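Local coordinates for protein CalS13 (Micromonospora echinospora, PDB 4ZAS) that probably transfers an amino group to a nucleotide-linked keto sugar, using pyridoxal phosphate as its cofactor, at residues A[246-249]-A[250-253]; A[289-292]-A[293-296]. All coordinates share one frame; numbering follows the deposited sequence.

Interaction 1 of 2, residues A[246-249]-A[250-253]; sequences RRWL and GIER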
loop_
_atom_site.group_PDB
_atom_site.type_symbol
_atom_site.label_atom_id
_atom_site.label_comp_id
_atom_site.label_asym_id
_atom_site.label_seq_id
_atom_site.Cartn_x
_atom_site.Cartn_y
_atom_site.Cartn_z
ATOM N N ARG A 246 -1.599 8.235 -11.093
ATOM C CA ARG A 246 -2.034 8.242 -9.701
ATOM C C ARG A 246 -1.334 7.157 -8.901
ATOM O O ARG A 246 -1.438 7.117 -7.673
ATOM C CB ARG A 246 -3.540 8.075 -9.593
ATOM C CG ARG A 246 -4.294 9.189 -10.217
ATOM C CD ARG A 246 -5.772 9.061 -9.964
ATOM N NE ARG A 246 -6.495 10.169 -10.585
ATOM C CZ ARG A 246 -7.806 10.345 -10.492
ATOM N NH1 ARG A 246 -8.538 9.469 -9.817
ATOM N NH2 ARG A 246 -8.380 11.390 -11.069
ATOM N N ARG A 247 -0.656 6.255 -9.600
ATOM C CA ARG A 247 0.062 5.195 -8.929
ATOM C C ARG A 247 1.247 5.735 -8.140
ATOM O O ARG A 247 1.616 5.172 -7.108
ATOM C CB ARG A 247 0.536 4.153 -9.931
ATOM C CG ARG A 247 1.278 3.029 -9.277
ATOM C CD ARG A 247 1.713 1.996 -10.257
ATOM N NE ARG A 247 2.549 2.504 -11.335
ATOM C CZ ARG A 247 3.057 1.700 -12.264
ATOM N NH1 ARG A 247 2.793 0.395 -12.199
ATOM N NH2 ARG A 247 3.826 2.178 -13.243
ATOM N N TRP A 248 1.834 6.826 -8.634
ATOM C CA TRP A 248 2.998 7.445 -8.009
ATOM C C TRP A 248 2.748 8.943 -7.770
ATOM O O TRP A 248 3.358 9.813 -8.394
ATOM C CB TRP A 248 4.250 7.190 -8.879
ATOM C CG TRP A 248 5.501 7.859 -8.371
ATOM C CD1 TRP A 248 6.145 8.945 -8.919
ATOM C CD2 TRP A 248 6.216 7.537 -7.180
ATOM N NE1 TRP A 248 7.234 9.293 -8.151
ATOM C CE2 TRP A 248 7.295 8.448 -7.074
ATOM C CE3 TRP A 248 6.051 6.566 -6.190
ATOM C CZ2 TRP A 248 8.205 8.408 -6.023
ATOM C CZ3 TRP A 248 6.963 6.519 -5.151
ATOM C CH2 TRP A 248 8.027 7.435 -5.074
ATOM N N LEU A 249 1.829 9.226 -6.851
ATOM C CA LEU A 249 1.591 10.579 -6.327
ATOM C C LEU A 249 1.207 11.666 -7.329
ATOM O O LEU A 249 1.189 12.846 -6.966
ATOM C CB LEU A 249 2.815 11.060 -5.548
ATOM C CG LEU A 249 3.152 10.120 -4.391
ATOM C CD1 LEU A 249 4.628 10.078 -4.162
ATOM C CD2 LEU A 249 2.421 10.540 -3.122
ATOM N N GLY A 250 0.863 11.292 -8.558
ATOM C CA GLY A 250 0.485 12.290 -9.545
ATOM C C GLY A 250 1.690 13.040 -10.096
ATOM O O GLY A 250 1.577 14.145 -10.630
ATOM N N ILE A 251 2.854 12.424 -9.947
ATOM C CA ILE A 251 4.113 12.974 -10.414
ATOM C C ILE A 251 4.448 12.360 -11.761
ATOM O O ILE A 251 4.589 11.136 -11.881
ATOM C CB ILE A 251 5.246 12.719 -9.406
ATOM C CG1 ILE A 251 4.960 13.435 -8.089
ATOM C CG2 ILE A 251 6.599 13.181 -9.959
ATOM C CD1 ILE A 251 5.935 13.066 -6.988
ATOM N N GLU A 252 4.566 13.222 -12.767
ATOM C CA GLU A 252 5.005 12.819 -14.096
ATOM C C GLU A 252 6.426 12.290 -13.950
ATOM O O GLU A 252 7.328 13.054 -13.603
ATOM C CB GLU A 252 5.008 14.011 -15.044
ATOM C CG GLU A 252 3.674 14.687 -15.218
ATOM C CD GLU A 252 2.640 13.801 -15.860
ATOM O OE1 GLU A 252 3.020 12.951 -16.697
ATOM O OE2 GLU A 252 1.445 13.974 -15.537
ATOM N N ARG A 253 6.652 11.007 -14.203
ATOM C CA ARG A 253 7.971 10.465 -13.900
ATOM C C ARG A 253 9.029 10.807 -14.950
ATOM O O ARG A 253 10.224 10.599 -14.718
ATOM C CB ARG A 253 7.905 8.954 -13.711
ATOM C CG ARG A 253 7.066 8.524 -12.518
ATOM C CD ARG A 253 7.594 7.227 -11.920
ATOM N NE ARG A 253 8.811 7.461 -11.144
ATOM C CZ ARG A 253 10.041 7.239 -11.601
ATOM N NH1 ARG A 253 10.220 6.783 -12.834
ATOM N NH2 ARG A 253 11.093 7.487 -10.829
#
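W248 and I251 are joined by a type I' beta turn, closed by a hydrogen bond from I251 N to W248 O of 3.1 Å with an N-H...O angle of 166°. L249 and G250 occupy the two corners, both with positive phi. A CB on G250 would clash with L249 O, which suits the lack of a side chain there. Beyond the turn, I251 and R253 come back to the W248 indole. The first torsion of W248 sets CG opposite the backbone N (chi1 176°), beside the carbonyl carbon, and the ring end comes near I251 and R253. I251 meets it obliquely, with I251 CB 3.9 Å from W248 CD1. Within the turn, I251 CD1 lies 4.0 Å from L249 CB. R253 bends at its second and third torsions and lays its aliphatic part against the indole, with R253 CG 3.7 Å from W248 CD1. R253 NE then sits over one face of the indole, 3.8 Å from W248 NE1. The guanidinium is turned 67° from the ring plane, so the two do not stack. Its CZ is 5.2 Å from the centroid of the five-membered ring, at most a weak cation-pi attraction. R253 is poorly ordered, so its contacts are less certain. H56 meets W248 edge-to-face. With an alanine in place of W248, I251 CB and the aliphatic part of R253 would probably lose the surface they rest on, and H56 its ring partner. L249 and I251 also pack on F116 and E117 of the second subunit. R253 and R257 are seen binding dTDP in a crystal structure of this protein, though none is modelled at R253 here. The arrangement is a type I' turn at the end of helix 237-247, leading to a dTDP site that probably lies near the subunit interface.

Interaction 2 of 2, residues A[289-292]-A[293-296]; sequences DELL and RRHR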
loop_
_atom_site.group_PDB
_atom_site.type_symbol
_atom_site.label_atom_id
_atom_site.label_comp_id
_atom_site.label_asym_id
_atom_site.label_seq_id
_atom_site.Cartn_x
_atom_site.Cartn_y
_atom_site.Cartn_z
ATOM N N ASP A 289 1.100 -21.897 -15.531
ATOM C CA ASP A 289 0.199 -22.596 -16.442
ATOM C C ASP A 289 -0.026 -24.035 -15.998
ATOM O O ASP A 289 -1.159 -24.516 -15.983
ATOM C CB ASP A 289 0.745 -22.574 -17.861
ATOM C CG ASP A 289 0.652 -21.199 -18.492
ATOM O OD1 ASP A 289 0.279 -20.252 -17.766
ATOM O OD2 ASP A 289 0.955 -21.064 -19.702
ATOM N N GLU A 290 1.047 -24.708 -15.597
ATOM C CA GLU A 290 0.925 -26.073 -15.104
ATOM C C GLU A 290 0.141 -26.108 -13.787
ATOM O O GLU A 290 -0.640 -27.032 -13.554
ATOM C CB GLU A 290 2.304 -26.724 -14.946
ATOM C CG GLU A 290 2.293 -28.059 -14.191
ATOM C CD GLU A 290 1.437 -29.152 -14.863
ATOM O OE1 GLU A 290 1.170 -29.072 -16.088
ATOM O OE2 GLU A 290 1.035 -30.102 -14.153
ATOM N N LEU A 291 0.346 -25.119 -12.918
ATOM C CA LEU A 291 -0.405 -25.081 -11.667
ATOM C C LEU A 291 -1.893 -24.896 -11.920
ATOM O O LEU A 291 -2.720 -25.532 -11.278
ATOM C CB LEU A 291 0.095 -23.962 -10.749
ATOM C CG LEU A 291 1.574 -24.089 -10.411
ATOM C CD1 LEU A 291 1.953 -23.092 -9.323
ATOM C CD2 LEU A 291 1.927 -25.539 -10.030
ATOM N N LEU A 292 -2.226 -24.022 -12.860
ATOM C CA LEU A 292 -3.609 -23.768 -13.215
ATOM C C LEU A 292 -4.262 -25.007 -13.831
ATOM O O LEU A 292 -5.434 -25.292 -13.568
ATOM C CB LEU A 292 -3.705 -22.593 -14.186
ATOM C CG LEU A 292 -5.126 -22.285 -14.646
ATOM C CD1 LEU A 292 -5.997 -21.829 -13.453
ATOM C CD2 LEU A 292 -5.118 -21.271 -15.797
ATOM N N ARG A 293 -3.511 -25.725 -14.665
ATOM C CA ARG A 293 -4.017 -26.935 -15.306
ATOM C C ARG A 293 -4.397 -27.965 -14.240
ATOM O O ARG A 293 -5.402 -28.664 -14.373
ATOM C CB ARG A 293 -2.979 -27.522 -16.262
ATOM C CG ARG A 293 -3.500 -28.621 -17.155
ATOM C CD ARG A 293 -2.366 -29.498 -17.700
ATOM N NE ARG A 293 -1.651 -30.169 -16.621
ATOM C CZ ARG A 293 -2.087 -31.275 -16.020
ATOM N NH1 ARG A 293 -3.232 -31.835 -16.398
ATOM N NH2 ARG A 293 -1.385 -31.822 -15.036
ATOM N N ARG A 294 -3.608 -28.039 -13.169
ATOM C CA ARG A 294 -3.900 -28.987 -12.101
ATOM C C ARG A 294 -5.155 -28.575 -11.308
ATOM O O ARG A 294 -5.964 -29.434 -10.952
ATOM C CB ARG A 294 -2.703 -29.139 -11.160
ATOM C CG ARG A 294 -1.578 -30.020 -11.708
ATOM C CD ARG A 294 -0.605 -30.398 -10.591
ATOM N NE ARG A 294 0.757 -29.963 -10.883
ATOM C CZ ARG A 294 1.669 -29.695 -9.951
ATOM N NH1 ARG A 294 1.365 -29.832 -8.665
ATOM N NH2 ARG A 294 2.885 -29.287 -10.306
ATOM N N HIS A 295 -5.323 -27.272 -11.044
ATOM C CA HIS A 295 -6.547 -26.768 -10.415
ATOM C C HIS A 295 -7.779 -27.258 -11.219
ATOM O O HIS A 295 -8.732 -27.812 -10.659
ATOM C CB HIS A 295 -6.550 -25.228 -10.342
ATOM C CG HIS A 295 -5.915 -24.639 -9.110
ATOM N ND1 HIS A 295 -6.644 -23.981 -8.140
ATOM C CD2 HIS A 295 -4.616 -24.553 -8.722
ATOM C CE1 HIS A 295 -5.826 -23.532 -7.200
ATOM N NE2 HIS A 295 -4.590 -23.872 -7.525
ATOM N N ARG A 296 -7.759 -27.053 -12.535
ATOM C CA ARG A 296 -8.916 -27.373 -13.361
ATOM C C ARG A 296 -9.176 -28.852 -13.448
ATOM O O ARG A 296 -10.332 -29.279 -13.486
ATOM C CB ARG A 296 -8.761 -26.785 -14.765
ATOM C CG ARG A 296 -8.981 -25.300 -14.803
ATOM C CD ARG A 296 -8.607 -24.700 -16.126
ATOM N NE ARG A 296 -9.066 -23.318 -16.199
ATOM C CZ ARG A 296 -8.545 -22.398 -17.007
ATOM N NH1 ARG A 296 -7.524 -22.698 -17.803
ATOM N NH2 ARG A 296 -9.036 -21.171 -17.002
#
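E290 and R293 lie side by side and point the same way, with carboxylate and guanidinium planes 33° apart. R293 grips the carboxylate side-on with two nitrogens. R293 NE donates to E290 OE1 at 3.1 Å, and R293 NH2 donates to E290 OE2, also at 3.1 Å. Both oxygens are met on their syn sides, R293 NE well out of the carboxylate plane (33°). R294 crosses E290 obliquely and uses the remaining anti side of E290 OE2, where R294 NE donates at 3.3 Å. E290 OE2 therefore accepts from two arginines, and the shared negative charge probably eases their closeness. The E290 chain, bent at its second torsion (chi2 60°), brings the carboxylate round to both. These residues form a salt-bridge network on one flank of helix 275-305, with i to i+3 and i to i+4 spacings. The backbone beneath keeps its helical bonds, such as H295 N to L291 O. R293 NH1 has a second partner in E297, one turn further on. R294 NH1 is held by W386 O. L291 CD2 lies over one face of the R294 guanidinium, offset toward the rim, 3.9 Å from R294 NH2. L292 and R296 meet in a similar way. L292 CD2 comes over a face of the R296 guanidinium, 3.4 Å from R296 NH1. R296 NE and NH2 hydrogen-bond to P323 O and G199 O. The buried H295 sets the edge of its ring toward the backbone, with H295 CD2 3.3 Å from L291 O. H295 ND1 hydrogen-bonds to F325 O, and the ring meets that of W386.

How the interactions relate
Interaction 1 comes first along the chain, and interaction 2 opens after it closes. Their centres are 37 Å apart, and their nearest atoms about 22 Å, so they do not touch. Residues 246-253 cover the end of helix 237-247 and the loop that follows. Residues 289-296 lie within helix 275-305, the next helix in the chain. Both belong to the DegT/DnrJ/EryC1/StrS aminotransferase fold. They are separate local features. Interaction 1 meets the second subunit and holds a residue of a dTDP site. Interaction 2 lies within a long helix, away from the dTDP-binding arginines and untouched by the other chain. Its H295 side chain is about 11 Å from the bound dTDP-sugar.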